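Long-range contact in extracellular protein containing a SCP domain (PDB 4IFA), which is of unknown function but carries a domain of the cysteine-rich secretory protein (SCP/CAP) family and is probably secreted by Bacillus anthracis: residues D248-H253 against F331-F336. Residues are numbered along the deposited sequence; the frame is centred on the assembly and turned at random.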
loop_
_atom_site.group_PDB
_atom_site.type_symbol
_atom_site.label_atom_id
_atom_site.label_comp_id
_atom_site.label_asym_id
_atom_site.label_seq_id
_atom_site.Cartn_x
_atom_site.Cartn_y
_atom_site.Cartn_z
ATOM N N ASP A 248 -17.790 -4.102 -7.745
ATOM C CA ASP A 248 -18.073 -4.087 -9.195
ATOM C C ASP A 248 -18.422 -2.683 -9.687
ATOM O O ASP A 248 -17.982 -2.258 -10.784
ATOM C CB ASP A 248 -19.215 -5.056 -9.514
ATOM C CG ASP A 248 -18.867 -6.497 -9.245
ATOM O OD1 ASP A 248 -17.677 -6.848 -9.180
ATOM O OD2 ASP A 248 -19.816 -7.295 -9.134
ATOM N N VAL A 249 -19.185 -1.939 -8.887
ATOM C CA VAL A 249 -19.497 -0.531 -9.210
ATOM C C VAL A 249 -18.217 0.307 -9.246
ATOM O O VAL A 249 -17.997 1.062 -10.201
ATOM C CB VAL A 249 -20.523 0.070 -8.250
ATOM C CG1 VAL A 249 -20.628 1.572 -8.399
ATOM C CG2 VAL A 249 -21.907 -0.628 -8.439
ATOM N N ALA A 250 -17.358 0.145 -8.244
ATOM C CA ALA A 250 -16.096 0.864 -8.175
ATOM C C ALA A 250 -15.183 0.566 -9.382
ATOM O O ALA A 250 -14.561 1.482 -9.911
ATOM C CB ALA A 250 -15.401 0.547 -6.883
ATOM N N ILE A 251 -15.108 -0.692 -9.813
ATOM C CA ILE A 251 -14.319 -1.067 -10.989
ATOM C C ILE A 251 -14.837 -0.317 -12.228
ATOM O O ILE A 251 -14.071 0.221 -13.028
ATOM C CB ILE A 251 -14.389 -2.550 -11.282
ATOM C CG1 ILE A 251 -13.705 -3.385 -10.198
ATOM C CG2 ILE A 251 -13.741 -2.882 -12.625
ATOM C CD1 ILE A 251 -13.904 -4.891 -10.382
ATOM N N GLY A 252 -16.160 -0.290 -12.377
ATOM C CA GLY A 252 -16.759 0.440 -13.499
ATOM C C GLY A 252 -16.402 1.918 -13.518
ATOM O O GLY A 252 -16.165 2.505 -14.573
ATOM N N HIS A 253 -16.343 2.539 -12.349
ATOM C CA HIS A 253 -15.969 3.949 -12.268
ATOM C C HIS A 253 -14.508 4.159 -12.643
ATOM O O HIS A 253 -14.161 5.106 -13.372
ATOM C CB HIS A 253 -16.323 4.533 -10.915
ATOM C CG HIS A 253 -16.188 6.012 -10.874
ATOM N ND1 HIS A 253 -16.866 6.833 -11.748
ATOM C CD2 HIS A 253 -15.386 6.818 -10.147
ATOM C CE1 HIS A 253 -16.524 8.083 -11.520
ATOM N NE2 HIS A 253 -15.640 8.108 -10.548
ATOM N N PHE A 331 -6.035 3.382 -11.913
ATOM C CA PHE A 331 -7.161 4.144 -11.399
ATOM C C PHE A 331 -7.735 3.289 -10.275
ATOM O O PHE A 331 -8.084 2.125 -10.487
ATOM C CB PHE A 331 -8.202 4.439 -12.513
ATOM C CG PHE A 331 -7.776 5.513 -13.467
ATOM C CD1 PHE A 331 -8.292 6.808 -13.371
ATOM C CD2 PHE A 331 -6.771 5.262 -14.389
ATOM C CE1 PHE A 331 -7.835 7.794 -14.203
ATOM C CE2 PHE A 331 -6.334 6.258 -15.243
ATOM C CZ PHE A 331 -6.866 7.513 -15.110
ATOM N N TYR A 332 -7.823 3.893 -9.101
ATOM C CA TYR A 332 -8.217 3.230 -7.868
ATOM C C TYR A 332 -9.403 3.912 -7.245
ATOM O O TYR A 332 -9.406 5.139 -7.057
ATOM C CB TYR A 332 -7.057 3.332 -6.843
ATOM C CG TYR A 332 -5.682 2.933 -7.371
ATOM C CD1 TYR A 332 -5.194 1.634 -7.203
ATOM C CD2 TYR A 332 -4.861 3.852 -7.994
ATOM C CE1 TYR A 332 -3.955 1.263 -7.643
ATOM C CE2 TYR A 332 -3.593 3.469 -8.462
ATOM C CZ TYR A 332 -3.145 2.185 -8.279
ATOM O OH TYR A 332 -1.905 1.800 -8.742
ATOM N N THR A 333 -10.463 3.133 -6.964
ATOM C CA THR A 333 -11.675 3.665 -6.371
ATOM C C THR A 333 -12.126 2.855 -5.170
ATOM O O THR A 333 -12.279 1.644 -5.260
ATOM C CB THR A 333 -12.834 3.650 -7.411
ATOM O OG1 THR A 333 -12.494 4.473 -8.537
ATOM C CG2 THR A 333 -14.151 4.155 -6.850
ATOM N N GLN A 334 -12.349 3.552 -4.060
ATOM C CA GLN A 334 -13.020 2.986 -2.888
ATOM C C GLN A 334 -14.444 3.490 -2.883
ATOM O O GLN A 334 -14.667 4.712 -2.955
ATOM C CB GLN A 334 -12.376 3.460 -1.585
ATOM C CG GLN A 334 -11.011 2.897 -1.279
ATOM C CD GLN A 334 -10.408 3.482 -0.011
ATOM O OE1 GLN A 334 -10.455 4.693 0.219
ATOM N NE2 GLN A 334 -9.845 2.613 0.851
ATOM N N ASN A 335 -15.401 2.573 -2.717
ATOM C CA ASN A 335 -16.791 2.936 -2.472
ATOM C C ASN A 335 -17.175 2.349 -1.109
ATOM O O ASN A 335 -17.192 1.134 -0.888
ATOM C CB ASN A 335 -17.746 2.508 -3.589
ATOM C CG ASN A 335 -17.652 3.377 -4.834
ATOM O OD1 ASN A 335 -16.933 4.426 -4.883
ATOM N ND2 ASN A 335 -18.363 2.953 -5.864
ATOM N N PHE A 336 -17.467 3.250 -0.174
ATOM C CA PHE A 336 -17.843 2.919 1.188
ATOM C C PHE A 336 -19.360 2.957 1.270
ATOM O O PHE A 336 -19.999 3.833 0.677
ATOM C CB PHE A 336 -17.305 3.988 2.173
ATOM C CG PHE A 336 -15.810 4.116 2.241
ATOM C CD1 PHE A 336 -15.110 3.442 3.225
ATOM C CD2 PHE A 336 -15.120 4.926 1.354
ATOM C CE1 PHE A 336 -13.741 3.557 3.315
ATOM C CE2 PHE A 336 -13.741 5.026 1.413
ATOM C CZ PHE A 336 -13.062 4.339 2.407
#
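With CG2 anti to the backbone N and OG1 anti to the carbonyl carbon (chi1 -61°), T333 lays its methyl against A250 and brings its hydroxyl to the edge of the H253 ring. This is helix-on-sheet packing within the alpha-beta-alpha sandwich of the CAP domain: helix 244-260 lies on one face of the sheet, and Y332 and Q334, whose side chains leave the opposite face of the strand, pack on helices 210-234 and 298-306. The segment axes approach to 7.6 Å, with N-to-C directions 145° apart, and the nearest pair of alpha carbons, A250 and T333, is 5.5 Å apart. The close spacing is consistent with the small side chain of A250, whose CB lies 3.8 Å from T333 CG2 and 3.7 Å from T333 O. H253 has CG anti to its backbone N (chi1 -170°), and its ring is turned edge-on to T333, with H253 CD2 4.1 Å from T333 OG1. The ring and hydroxyl are held by different partners, H253 NE2 bonding to S264 O and T333 OG1 to the OG of S254, which lies one helical turn after A250. At the other end, the N335 side chain crosses that of V249 at about a right angle and also borders A250. No hydrogen bond is found between the two segments, and T333 OG1 stays 3.9 Å from A250 O.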